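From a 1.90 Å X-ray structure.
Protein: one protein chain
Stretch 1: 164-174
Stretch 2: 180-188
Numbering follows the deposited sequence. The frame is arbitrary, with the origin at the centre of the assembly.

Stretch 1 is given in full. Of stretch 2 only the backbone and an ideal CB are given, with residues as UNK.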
# COMPACT_ATOMS: atom_id res chain seq x y z
N LEU A 164 31.04 4.56 28.47
CA LEU A 164 30.03 5.30 27.72
C LEU A 164 30.74 6.40 26.93
O LEU A 164 31.32 7.31 27.53
CB LEU A 164 29.01 5.94 28.66
CG LEU A 164 27.52 5.67 28.42
CD1 LEU A 164 26.71 6.60 29.32
CD2 LEU A 164 27.16 5.91 26.96
N ASP A 165 30.69 6.32 25.61
CA ASP A 165 31.33 7.32 24.75
C ASP A 165 30.36 8.45 24.40
O ASP A 165 29.18 8.21 24.10
CB ASP A 165 31.85 6.66 23.47
CG ASP A 165 32.97 5.67 23.75
OD1 ASP A 165 33.97 6.07 24.38
OD2 ASP A 165 32.85 4.50 23.34
N PHE A 166 30.86 9.68 24.45
CA PHE A 166 30.05 10.86 24.18
C PHE A 166 30.46 11.64 22.94
O PHE A 166 31.61 11.59 22.50
CB PHE A 166 30.16 11.87 25.33
CG PHE A 166 29.55 11.43 26.62
CD1 PHE A 166 28.54 12.19 27.21
CD2 PHE A 166 30.02 10.31 27.30
CE1 PHE A 166 28.01 11.83 28.45
CE2 PHE A 166 29.50 9.94 28.54
CZ PHE A 166 28.49 10.71 29.12
N TYR A 167 29.50 12.36 22.38
CA TYR A 167 29.76 13.26 21.27
C TYR A 167 29.40 14.59 21.93
O TYR A 167 28.62 14.62 22.88
CB TYR A 167 28.88 12.93 20.05
CG TYR A 167 27.40 13.20 20.17
CD1 TYR A 167 26.89 14.48 19.97
CD2 TYR A 167 26.51 12.16 20.43
CE1 TYR A 167 25.51 14.72 20.01
CE2 TYR A 167 25.13 12.39 20.47
CZ TYR A 167 24.65 13.67 20.25
OH TYR A 167 23.29 13.89 20.27
N CYS A 168 29.97 15.69 21.46
CA CYS A 168 29.71 16.97 22.09
C CYS A 168 28.87 17.92 21.25
O CYS A 168 29.19 18.18 20.09
CB CYS A 168 31.05 17.63 22.44
SG CYS A 168 30.91 19.18 23.35
N THR A 169 27.80 18.43 21.85
CA THR A 169 26.92 19.38 21.17
C THR A 169 27.32 20.79 21.57
O THR A 169 27.30 21.14 22.75
CB THR A 169 25.44 19.15 21.55
OG1 THR A 169 25.07 17.81 21.23
CG2 THR A 169 24.54 20.12 20.79
N GLY A 170 27.68 21.60 20.58
CA GLY A 170 28.09 22.96 20.85
C GLY A 170 28.63 23.67 19.62
O GLY A 170 28.79 23.05 18.57
N PRO A 171 28.94 24.96 19.73
CA PRO A 171 29.46 25.75 18.61
C PRO A 171 30.92 25.53 18.24
O PRO A 171 31.38 26.03 17.21
CB PRO A 171 29.20 27.18 19.06
CG PRO A 171 29.47 27.09 20.52
CD PRO A 171 28.76 25.81 20.92
N GLU A 172 31.66 24.78 19.05
CA GLU A 172 33.08 24.56 18.76
C GLU A 172 33.48 23.09 18.64
O GLU A 172 34.02 22.51 19.57
CB GLU A 172 33.93 25.23 19.84
CG GLU A 172 33.72 26.74 20.00
CD GLU A 172 34.20 27.54 18.80
OE1 GLU A 172 35.06 27.03 18.05
OE2 GLU A 172 33.72 28.67 18.61
N PRO A 173 33.24 22.48 17.47
CA PRO A 173 33.60 21.08 17.28
C PRO A 173 35.10 20.78 17.44
O PRO A 173 35.47 19.65 17.74
CB PRO A 173 33.07 20.75 15.89
CG PRO A 173 33.10 22.07 15.19
CD PRO A 173 32.60 23.02 16.25
N THR A 174 35.96 21.78 17.23
CA THR A 174 37.40 21.55 17.39
C THR A 174 37.69 21.28 18.86
O THR A 174 38.62 20.54 19.19
CB THR A 174 38.26 22.76 16.92
OG1 THR A 174 37.81 23.96 17.57
CG2 THR A 174 38.17 22.94 15.40
N UNK A 180 38.35 14.84 23.47
CA UNK A 180 38.16 13.40 23.43
C UNK A 180 36.80 12.88 22.99
O UNK A 180 36.59 11.67 22.94
CB UNK A 180 38.45 12.84 24.82
N UNK A 181 35.87 13.78 22.69
CA UNK A 181 34.55 13.36 22.23
C UNK A 181 34.71 12.75 20.84
O UNK A 181 35.57 13.18 20.07
CB UNK A 181 33.56 14.53 22.21
N UNK A 182 33.89 11.75 20.51
CA UNK A 182 34.02 11.09 19.21
C UNK A 182 33.45 11.89 18.04
O UNK A 182 33.79 11.64 16.89
CB UNK A 182 33.33 9.73 19.26
N UNK A 183 32.59 12.86 18.34
CA UNK A 183 32.00 13.68 17.30
C UNK A 183 31.49 15.00 17.84
O UNK A 183 31.39 15.19 19.05
CB UNK A 183 30.86 12.92 16.61
N UNK A 184 31.16 15.92 16.94
CA UNK A 184 30.66 17.21 17.36
C UNK A 184 29.37 17.59 16.64
O UNK A 184 29.29 17.46 15.42
CB UNK A 184 31.73 18.28 17.12
N UNK A 185 28.37 18.03 17.39
CA UNK A 185 27.09 18.43 16.80
C UNK A 185 26.93 19.94 16.94
O UNK A 185 26.92 20.47 18.05
CB UNK A 185 25.92 17.70 17.46
N UNK A 186 26.79 20.62 15.81
CA UNK A 186 26.64 22.07 15.80
C UNK A 186 25.21 22.52 15.50
O UNK A 186 24.46 21.82 14.83
CB UNK A 186 27.59 22.68 14.77
N UNK A 187 24.82 23.69 16.02
CA UNK A 187 23.47 24.20 15.77
C UNK A 187 23.39 24.97 14.45
O UNK A 187 24.24 25.83 14.17
CB UNK A 187 23.03 25.10 16.92
N UNK A 188 22.39 24.65 13.63
CA UNK A 188 22.19 25.32 12.35
C UNK A 188 21.79 26.75 12.67
O UNK A 188 20.84 26.99 13.41
CB UNK A 188 21.14 24.62 11.49

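Position 180 has phi 105° and psi -1°. Positive phi by itself favours glycine, and nothing of stretch 1 lies within 5.5 Å of the ideal CB. The residue is Gly180, closing the preceding helix in a Schellman motif.

At position 181 the CA-to-CB bond points toward stretch 1, with the ideal CB 3.5 Å from Phe166 O and 3.9 Å from Cys168 N. The apolar CB atoms of Phe166 and Cys168 invite a large aliphatic or aromatic side chain. Phe181 occupies the site with chi1 in m. Cys168 CB lies over one ring face, 3.7 Å from the Phe181 ring centroid and 18° off the normal; Cys168 SG covers the same ring at 4.4 Å from its centroid. Phe181 CD1 also packs 3.5 Å from Phe166 CB.

Position 182 offers its backbone N to Phe166 O, a hydrogen bond of 3.0 Å at 158°. CA-to-CB points sideways, and the ideal CB is 5.4 Å from both Tyr167 CA and Asp165 CB, so a short side chain would leave these neighbours uncovered; a long aliphatic or flat aromatic group could reach them. Trp182 does so with chi1 in p, its end coming nearer to stretch 1. Tyr167 CB sits over its five-membered ring, 3.9 Å from the centroid, while Trp182 NE1 finds no hydrogen-bond partner.

At position 183 the ideal CB would be 4.0 Å from Tyr167 CB, which alone does not exclude a small side chain. The residue is Gly183, whose O accepts a 2.8 Å hydrogen bond from Cys168 N.

Position 184 pairs with Cys168 in a parallel bridge, CA to CA 4.8 Å. Its ideal CB would lie only 3.1 Å from Pro173 CB, a tight fit that favours glycine, and Gly184 is found.

Position 185 shares a sheet face with its bridge partner Thr169. The ideal CB is 3.9 Å from both Thr169 OG1 and Tyr167 CE1, and Tyr167 OH lies farther out, so a long side chain with a polar end suits; lysine, arginine or glutamine are candidates. Lys185 extends along the tyrosine, CE at the ring edge, and Lys185 NZ donates to Tyr167 OH at 3.0 Å. Its backbone N binds Cys168 O (2.8 Å), and its O receives Gly170 N (2.9 Å), continuing the parallel ladder.

Position 186 points sideways, its ideal CB 5.2 Å from Pro173 CD, suiting a modest aliphatic group. Val186 CG1 reaches Pro173 CD at 3.8 Å.

Position 187, phi -86°, tolerates proline; Pro187 CD approaches Gly170 O at 3.9 Å. Position 188 is out of reach and unconstrained by stretch 1: Leu188.

Stretch 2 180-188: GFWGGKVPL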
# COMPACT_ATOMS: atom_id res chain seq x y z
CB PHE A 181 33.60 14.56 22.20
CG PHE A 181 33.25 15.09 23.56
CD1 PHE A 181 32.21 14.52 24.29
CD2 PHE A 181 33.98 16.12 24.13
CE1 PHE A 181 31.91 14.98 25.58
CE2 PHE A 181 33.69 16.58 25.41
CZ PHE A 181 32.65 16.01 26.14
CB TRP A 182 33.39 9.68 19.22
CG TRP A 182 31.88 9.61 19.36
CD1 TRP A 182 31.17 9.39 20.51
CD2 TRP A 182 30.91 9.71 18.31
NE1 TRP A 182 29.82 9.36 20.24
CE2 TRP A 182 29.63 9.55 18.90
CE3 TRP A 182 30.99 9.92 16.92
CZ2 TRP A 182 28.45 9.59 18.15
CZ3 TRP A 182 29.81 9.96 16.18
CH2 TRP A 182 28.56 9.80 16.80
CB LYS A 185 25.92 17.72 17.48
CG LYS A 185 24.57 17.96 16.79
CD LYS A 185 23.46 17.06 17.36
CE LYS A 185 23.14 17.41 18.81
NZ LYS A 185 22.11 16.49 19.39
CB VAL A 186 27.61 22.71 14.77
CG1 VAL A 186 29.05 22.37 15.13
CG2 VAL A 186 27.29 22.20 13.38
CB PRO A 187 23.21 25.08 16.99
CG PRO A 187 24.56 25.65 17.28
CD PRO A 187 25.50 24.47 17.07
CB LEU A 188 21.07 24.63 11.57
CG LEU A 188 20.88 25.08 10.12
CD1 LEU A 188 22.02 24.53 9.27
CD2 LEU A 188 19.55 24.58 9.59
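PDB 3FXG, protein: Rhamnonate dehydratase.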